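Local structure of aldehyde dehydrogenase 21 (ALDH21) (Physcomitrella patens subsp. patens, 5N5S) at residues R134-R139 with W188-N193; T123-K128 with S215-S220. The protein probably oxidises D-glyceraldehyde 3-phosphate to 3-phosphoglycerate with NADP(+) and water, as a non-phosphorylating aldehyde dehydrogenase. All coordinates share one frame; numbering follows the deposited sequence.

Contact 1: R134-R139 with W188-N193; sequences RGEVTR and WNFPLN. With NAP (NADP nicotinamide-adenine-dinucleotide phosphate), chain G.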
# COMPACT_ATOMS: atom_id res chain seq x y z
N ARG B 134 24.46 -14.31 22.28
CA ARG B 134 25.05 -13.62 21.13
C ARG B 134 24.01 -13.47 20.03
O ARG B 134 23.92 -12.40 19.41
CB ARG B 134 26.28 -14.38 20.60
CG ARG B 134 27.52 -14.18 21.46
CD ARG B 134 28.73 -14.83 20.82
NE ARG B 134 29.84 -14.94 21.75
CZ ARG B 134 30.39 -16.08 22.15
NH1 ARG B 134 29.94 -17.24 21.68
NH2 ARG B 134 31.39 -16.08 23.02
N GLY B 135 23.20 -14.52 19.85
CA GLY B 135 22.09 -14.57 18.91
C GLY B 135 21.03 -13.53 19.20
O GLY B 135 20.45 -12.97 18.27
N GLU B 136 20.77 -13.25 20.51
CA GLU B 136 19.81 -12.25 20.96
C GLU B 136 20.32 -10.81 20.71
O GLU B 136 19.52 -9.94 20.37
CB GLU B 136 19.44 -12.45 22.44
CG GLU B 136 18.16 -11.71 22.82
CD GLU B 136 17.80 -11.60 24.29
OE1 GLU B 136 18.16 -12.51 25.06
OE2 GLU B 136 17.12 -10.61 24.65
N VAL B 137 21.64 -10.58 20.88
CA VAL B 137 22.25 -9.26 20.63
C VAL B 137 22.17 -8.95 19.12
O VAL B 137 21.79 -7.83 18.76
CB VAL B 137 23.69 -9.11 21.19
CG1 VAL B 137 24.14 -7.66 21.13
CG2 VAL B 137 23.78 -9.62 22.63
N THR B 138 22.44 -9.96 18.26
CA THR B 138 22.35 -9.85 16.80
C THR B 138 20.91 -9.52 16.36
O THR B 138 20.72 -8.66 15.49
CB THR B 138 22.92 -11.13 16.13
OG1 THR B 138 24.28 -11.31 16.55
CG2 THR B 138 22.86 -11.09 14.59
N ARG B 139 19.91 -10.18 16.99
CA ARG B 139 18.47 -10.00 16.77
C ARG B 139 18.05 -8.58 17.16
O ARG B 139 17.21 -7.98 16.48
CB ARG B 139 17.69 -11.01 17.63
CG ARG B 139 17.51 -12.38 17.00
CD ARG B 139 16.05 -12.61 16.62
NE ARG B 139 15.35 -13.47 17.57
CZ ARG B 139 14.03 -13.63 17.60
NH1 ARG B 139 13.47 -14.43 18.50
NH2 ARG B 139 13.26 -12.97 16.74
N TRP B 188 11.44 -11.93 31.53
CA TRP B 188 12.82 -12.27 31.84
C TRP B 188 13.57 -13.03 30.72
O TRP B 188 14.79 -12.88 30.65
CB TRP B 188 12.93 -13.06 33.18
CG TRP B 188 12.51 -14.50 33.11
CD1 TRP B 188 11.29 -15.02 33.42
CD2 TRP B 188 13.30 -15.60 32.60
NE1 TRP B 188 11.26 -16.37 33.14
CE2 TRP B 188 12.47 -16.75 32.62
CE3 TRP B 188 14.62 -15.72 32.13
CZ2 TRP B 188 12.92 -18.00 32.18
CZ3 TRP B 188 15.06 -16.95 31.68
CH2 TRP B 188 14.22 -18.07 31.72
N ASN B 189 12.89 -13.90 29.93
CA ASN B 189 13.55 -14.81 28.98
C ASN B 189 14.29 -14.14 27.81
O ASN B 189 15.35 -14.66 27.44
CB ASN B 189 12.63 -15.92 28.48
CG ASN B 189 11.27 -15.51 28.00
OD1 ASN B 189 10.55 -14.73 28.65
ND2 ASN B 189 10.84 -16.14 26.92
N PHE B 190 13.81 -13.01 27.27
CA PHE B 190 14.58 -12.27 26.26
C PHE B 190 14.65 -10.86 26.80
O PHE B 190 13.82 -10.02 26.42
CB PHE B 190 13.95 -12.34 24.87
CG PHE B 190 14.03 -13.68 24.19
CD1 PHE B 190 13.07 -14.66 24.45
CD2 PHE B 190 15.01 -13.95 23.25
CE1 PHE B 190 13.13 -15.90 23.81
CE2 PHE B 190 15.07 -15.19 22.60
CZ PHE B 190 14.12 -16.15 22.88
N PRO B 191 15.56 -10.59 27.77
CA PRO B 191 15.58 -9.27 28.40
C PRO B 191 16.08 -8.12 27.54
O PRO B 191 16.03 -6.97 27.98
CB PRO B 191 16.44 -9.47 29.65
CG PRO B 191 17.25 -10.65 29.39
CD PRO B 191 16.59 -11.48 28.35
N LEU B 192 16.56 -8.41 26.33
CA LEU B 192 17.05 -7.38 25.44
C LEU B 192 16.18 -7.24 24.20
O LEU B 192 15.68 -6.15 23.94
CB LEU B 192 18.53 -7.62 25.08
CG LEU B 192 19.24 -6.54 24.27
CD1 LEU B 192 19.49 -5.28 25.10
CD2 LEU B 192 20.54 -7.06 23.70
N ASN B 193 15.99 -8.33 23.45
CA ASN B 193 15.22 -8.34 22.21
C ASN B 193 13.75 -7.96 22.40
O ASN B 193 13.22 -7.23 21.57
CB ASN B 193 15.36 -9.67 21.46
CG ASN B 193 14.91 -9.63 20.01
OD1 ASN B 193 15.40 -8.85 19.19
ND2 ASN B 193 13.99 -10.51 19.65
PA NAP G . 5.53 -12.60 34.01
O1A NAP G . 4.07 -12.46 33.79
O2A NAP G . 5.89 -13.26 35.35
O5B NAP G . 6.24 -11.17 34.08
C5B NAP G . 6.46 -10.25 32.99
C4B NAP G . 6.65 -8.87 33.57
O4B NAP G . 5.44 -8.45 34.24
C3B NAP G . 7.78 -8.70 34.59
O3B NAP G . 8.47 -7.48 34.34
C2B NAP G . 7.04 -8.67 35.92
O2B NAP G . 7.73 -8.08 37.04
C1B NAP G . 5.76 -7.94 35.52
N9A NAP G . 4.56 -7.98 36.36
C8A NAP G . 3.97 -9.08 36.92
N7A NAP G . 2.86 -8.82 37.56
C5A NAP G . 2.71 -7.45 37.42
C6A NAP G . 1.71 -6.55 37.85
N6A NAP G . 0.62 -6.93 38.53
N1A NAP G . 1.85 -5.24 37.53
C2A NAP G . 2.92 -4.87 36.82
N3A NAP G . 3.92 -5.63 36.35
C4A NAP G . 3.76 -6.92 36.68
O3 NAP G . 6.42 -13.38 32.94
PN NAP G . 7.92 -13.92 32.89
O1N NAP G . 8.07 -15.04 33.84
O2N NAP G . 8.85 -12.77 32.99
O5D NAP G . 7.95 -14.50 31.40
C5D NAP G . 7.35 -15.78 31.08
C4D NAP G . 6.06 -15.64 30.30
O4D NAP G . 6.24 -14.67 29.23
C3D NAP G . 5.60 -16.91 29.59
O3D NAP G . 4.18 -17.07 29.67
C2D NAP G . 6.07 -16.66 28.16
O2D NAP G . 5.42 -17.41 27.15
C1D NAP G . 5.69 -15.16 28.02
N1N NAP G . 6.44 -14.52 26.86
C2N NAP G . 5.73 -14.01 25.75
C3N NAP G . 6.44 -13.56 24.65
C7N NAP G . 5.82 -13.12 23.34
O7N NAP G . 6.55 -12.58 22.47
N7N NAP G . 4.51 -13.28 23.17
C4N NAP G . 7.84 -13.60 24.70
C5N NAP G . 8.50 -14.09 25.81
C6N NAP G . 7.78 -14.54 26.88
P2B NAP G . 8.81 -8.83 37.96
O1X NAP G . 9.37 -10.10 37.38
O2X NAP G . 8.12 -9.03 39.33
O3X NAP G . 9.85 -7.71 38.06
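In the Rossmann-type coenzyme domain of this aldehyde dehydrogenase, the loop W188-N193, between strand 182-185 and helix 193-205, is gripped by E136 of helix 130-151. One carboxylate oxygen does the gripping. E136 OE2 accepts the backbone N-H of N193 at 2.8 Å, nearly straight at 168° and on its anti lone pair, while the N-H of L192, also 2.8 Å from E136 OE2, comes in nearly along the C-O axis. Two neighbouring amides at the start of helix 193-205 thus share one acceptor, and their partial positive charge probably stabilises the anionic carboxylate. The side chain gets there because CG lies anti to the backbone N (chi1 -163°) and the rest of the chain is extended. Its other oxygen, OE1, forms a salt bridge with K128. F190 flanks the carboxyl group, its CD2 3.8 Å from E136 CD and the two planes turned 64° apart. L192 CD2 rests against the backbone of V137. R139, a succinate-binding residue salt-bridged to D477, has the N193 amide group over one face of its guanidinium. Earlier in the loop N189, also a succinate-binding residue, packs against the nicotinamide ring at C5N and C6N, and W188 reaches the coenzyme pyrophosphate: its backbone N donates to O2N of NADP at 3.1 Å, while NADP O1N lies at the edge of the indole, 3.2 Å from W188 CD1.

Contact 2: T123-K128 with S215-S220; sequences TMESGK and SRTPLS. With NAP (NADP nicotinamide-adenine-dinucleotide phosphate), chain G.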
# COMPACT_ATOMS: atom_id res chain seq x y z
N THR B 123 23.77 -13.68 29.41
CA THR B 123 24.02 -15.06 29.88
C THR B 123 24.02 -15.13 31.41
O THR B 123 23.40 -16.03 31.98
CB THR B 123 25.36 -15.56 29.28
OG1 THR B 123 25.18 -15.81 27.89
CG2 THR B 123 25.89 -16.84 29.94
N MET B 124 24.70 -14.17 32.05
CA MET B 124 24.85 -14.08 33.50
C MET B 124 23.52 -13.87 34.23
O MET B 124 23.24 -14.61 35.18
CB MET B 124 25.87 -12.97 33.84
CG MET B 124 26.22 -12.87 35.31
SD MET B 124 25.21 -11.63 36.14
CE MET B 124 26.00 -10.11 35.55
N GLU B 125 22.72 -12.89 33.79
CA GLU B 125 21.46 -12.54 34.46
C GLU B 125 20.27 -13.43 34.08
O GLU B 125 19.28 -13.41 34.81
CB GLU B 125 21.13 -11.05 34.25
CG GLU B 125 20.61 -10.69 32.87
CD GLU B 125 20.11 -9.27 32.70
OE1 GLU B 125 19.86 -8.59 33.72
OE2 GLU B 125 19.96 -8.83 31.54
N SER B 126 20.34 -14.19 32.97
CA SER B 126 19.21 -15.03 32.54
C SER B 126 19.48 -16.53 32.63
O SER B 126 18.53 -17.31 32.81
CB SER B 126 18.75 -14.65 31.14
OG SER B 126 19.69 -15.02 30.15
N GLY B 127 20.74 -16.93 32.50
CA GLY B 127 21.16 -18.33 32.55
C GLY B 127 21.19 -18.99 31.19
O GLY B 127 21.44 -20.20 31.10
N LYS B 128 20.94 -18.22 30.12
CA LYS B 128 20.94 -18.74 28.75
C LYS B 128 22.36 -18.94 28.22
O LYS B 128 23.23 -18.12 28.54
CB LYS B 128 20.08 -17.89 27.79
CG LYS B 128 20.66 -16.52 27.41
CD LYS B 128 19.92 -15.89 26.24
CE LYS B 128 18.57 -15.33 26.64
NZ LYS B 128 17.67 -15.18 25.46
N SER B 215 12.50 -7.80 37.18
CA SER B 215 13.40 -7.63 38.33
C SER B 215 14.61 -8.56 38.29
O SER B 215 15.70 -8.14 38.67
CB SER B 215 12.64 -7.83 39.63
OG SER B 215 11.71 -6.78 39.85
N ARG B 216 14.41 -9.81 37.85
CA ARG B 216 15.45 -10.84 37.75
C ARG B 216 16.46 -10.56 36.63
O ARG B 216 17.62 -10.94 36.75
CB ARG B 216 14.83 -12.23 37.59
CG ARG B 216 14.19 -12.79 38.87
CD ARG B 216 13.35 -14.02 38.60
NE ARG B 216 12.13 -13.69 37.85
CZ ARG B 216 11.27 -14.59 37.39
NH1 ARG B 216 11.48 -15.89 37.58
NH2 ARG B 216 10.19 -14.20 36.71
N THR B 217 16.00 -9.91 35.52
CA THR B 217 16.84 -9.61 34.35
C THR B 217 16.79 -8.10 33.94
O THR B 217 16.35 -7.79 32.82
CB THR B 217 16.48 -10.54 33.16
OG1 THR B 217 15.17 -10.21 32.70
CG2 THR B 217 16.59 -12.03 33.49
N PRO B 218 17.25 -7.13 34.77
CA PRO B 218 17.12 -5.72 34.37
C PRO B 218 18.31 -5.09 33.64
O PRO B 218 18.13 -4.05 33.02
CB PRO B 218 16.88 -5.02 35.71
CG PRO B 218 17.63 -5.86 36.72
CD PRO B 218 17.80 -7.25 36.15
N LEU B 219 19.50 -5.69 33.76
CA LEU B 219 20.79 -5.22 33.23
C LEU B 219 20.78 -4.91 31.74
O LEU B 219 21.34 -3.89 31.34
CB LEU B 219 21.90 -6.21 33.58
CG LEU B 219 22.64 -6.10 34.94
CD1 LEU B 219 21.69 -5.89 36.12
CD2 LEU B 219 23.44 -7.34 35.20
N SER B 220 20.14 -5.78 30.92
CA SER B 220 20.03 -5.60 29.47
C SER B 220 19.30 -4.31 29.13
O SER B 220 19.75 -3.57 28.26
CB SER B 220 19.32 -6.79 28.83
OG SER B 220 20.12 -7.94 28.99
PA NAP G . 5.53 -12.60 34.01
O1A NAP G . 4.07 -12.46 33.79
O2A NAP G . 5.89 -13.26 35.35
O5B NAP G . 6.24 -11.17 34.08
C5B NAP G . 6.46 -10.25 32.99
C4B NAP G . 6.65 -8.87 33.57
O4B NAP G . 5.44 -8.45 34.24
C3B NAP G . 7.78 -8.70 34.59
O3B NAP G . 8.47 -7.48 34.34
C2B NAP G . 7.04 -8.67 35.92
O2B NAP G . 7.73 -8.08 37.04
C1B NAP G . 5.76 -7.94 35.52
N9A NAP G . 4.56 -7.98 36.36
C8A NAP G . 3.97 -9.08 36.92
N7A NAP G . 2.86 -8.82 37.56
C5A NAP G . 2.71 -7.45 37.42
C6A NAP G . 1.71 -6.55 37.85
N6A NAP G . 0.62 -6.93 38.53
N1A NAP G . 1.85 -5.24 37.53
C2A NAP G . 2.92 -4.87 36.82
N3A NAP G . 3.92 -5.63 36.35
C4A NAP G . 3.76 -6.92 36.68
O3 NAP G . 6.42 -13.38 32.94
PN NAP G . 7.92 -13.92 32.89
O1N NAP G . 8.07 -15.04 33.84
O2N NAP G . 8.85 -12.77 32.99
O5D NAP G . 7.95 -14.50 31.40
C5D NAP G . 7.35 -15.78 31.08
C4D NAP G . 6.06 -15.64 30.30
O4D NAP G . 6.24 -14.67 29.23
C3D NAP G . 5.60 -16.91 29.59
O3D NAP G . 4.18 -17.07 29.67
C2D NAP G . 6.07 -16.66 28.16
O2D NAP G . 5.42 -17.41 27.15
C1D NAP G . 5.69 -15.16 28.02
N1N NAP G . 6.44 -14.52 26.86
C2N NAP G . 5.73 -14.01 25.75
C3N NAP G . 6.44 -13.56 24.65
C7N NAP G . 5.82 -13.12 23.34
O7N NAP G . 6.55 -12.58 22.47
N7N NAP G . 4.51 -13.28 23.17
C4N NAP G . 7.84 -13.60 24.70
C5N NAP G . 8.50 -14.09 25.81
C6N NAP G . 7.78 -14.54 26.88
P2B NAP G . 8.81 -8.83 37.96
O1X NAP G . 9.37 -10.10 37.38
O2X NAP G . 8.12 -9.03 39.33
O3X NAP G . 9.85 -7.71 38.06
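E125, near the C-terminal end of helix 115-126, drives its carboxylate into the turn that leads into helix 219-229, and the tight part of the contact is built round its two oxygens. E125 OE1 takes the backbone N-H of L219 on its syn lone pair, L219 N lying 2.9 Å away in a bent bond of 134°. The other oxygen is held twice by S220: the hydroxyl S220 OG donates to E125 OE2 at 2.7 Å, nearly in line with the C-O bond, and S220 N reaches the same E125 OE2 at 3.1 Å from the syn side, somewhat out of the carboxylate plane. Three bonds through both oxygens fix the rotation of this buried group. CG stands between the backbone N and the carbonyl carbon (chi1 76°), and from there the extended chain passes T217, whose CA is 3.7 Å from E125 CD, while L219 runs alongside in the opposite direction. With an alanine here all three acceptor bonds go, which is likely to leave the L219 and S220 amides and the S220 hydroxyl without these mates. T217 CG2 lies 3.3 Å from the backbone O of E125. The margins are looser: at one end M124 CE meets L219 CD2 as a single methyl pair at 3.8 Å; at the other R216 turns its guanidinium away from E125 toward the coenzyme pyrophosphate, R216 NH2 approaching NADP O1N only to 3.7 Å, longer than a hydrogen bond. E125 thus ties helix 115-126 to the loop after strand 209-212 of the Rossmann-type coenzyme domain, where the partly exposed S215 binds the NADP 2'-phosphate, its backbone N and OG both donating to O3X, S215 OG at 2.7 Å.

Overall arrangement
From the N terminus the chain runs through helix 115-126, turns at G127 and K128, and enters helix 130-151. Contact 2 closes the outer loop, from 123-128 to 215-220; contact 1, from 134-139 to 188-193, is nested inside it. Together they tie two consecutive helices to two successive loops of the coenzyme domain, which follow the parallel strands 182-185 and 209-212. The contacts also touch one another, with centres about 10 Å apart: K128 reaches the backbone O of N189, while T217 packs on W188 and P191. Both second segments reach the same NADP, one at its pyrophosphate and nicotinamide, the other chiefly at its 2'-phosphate.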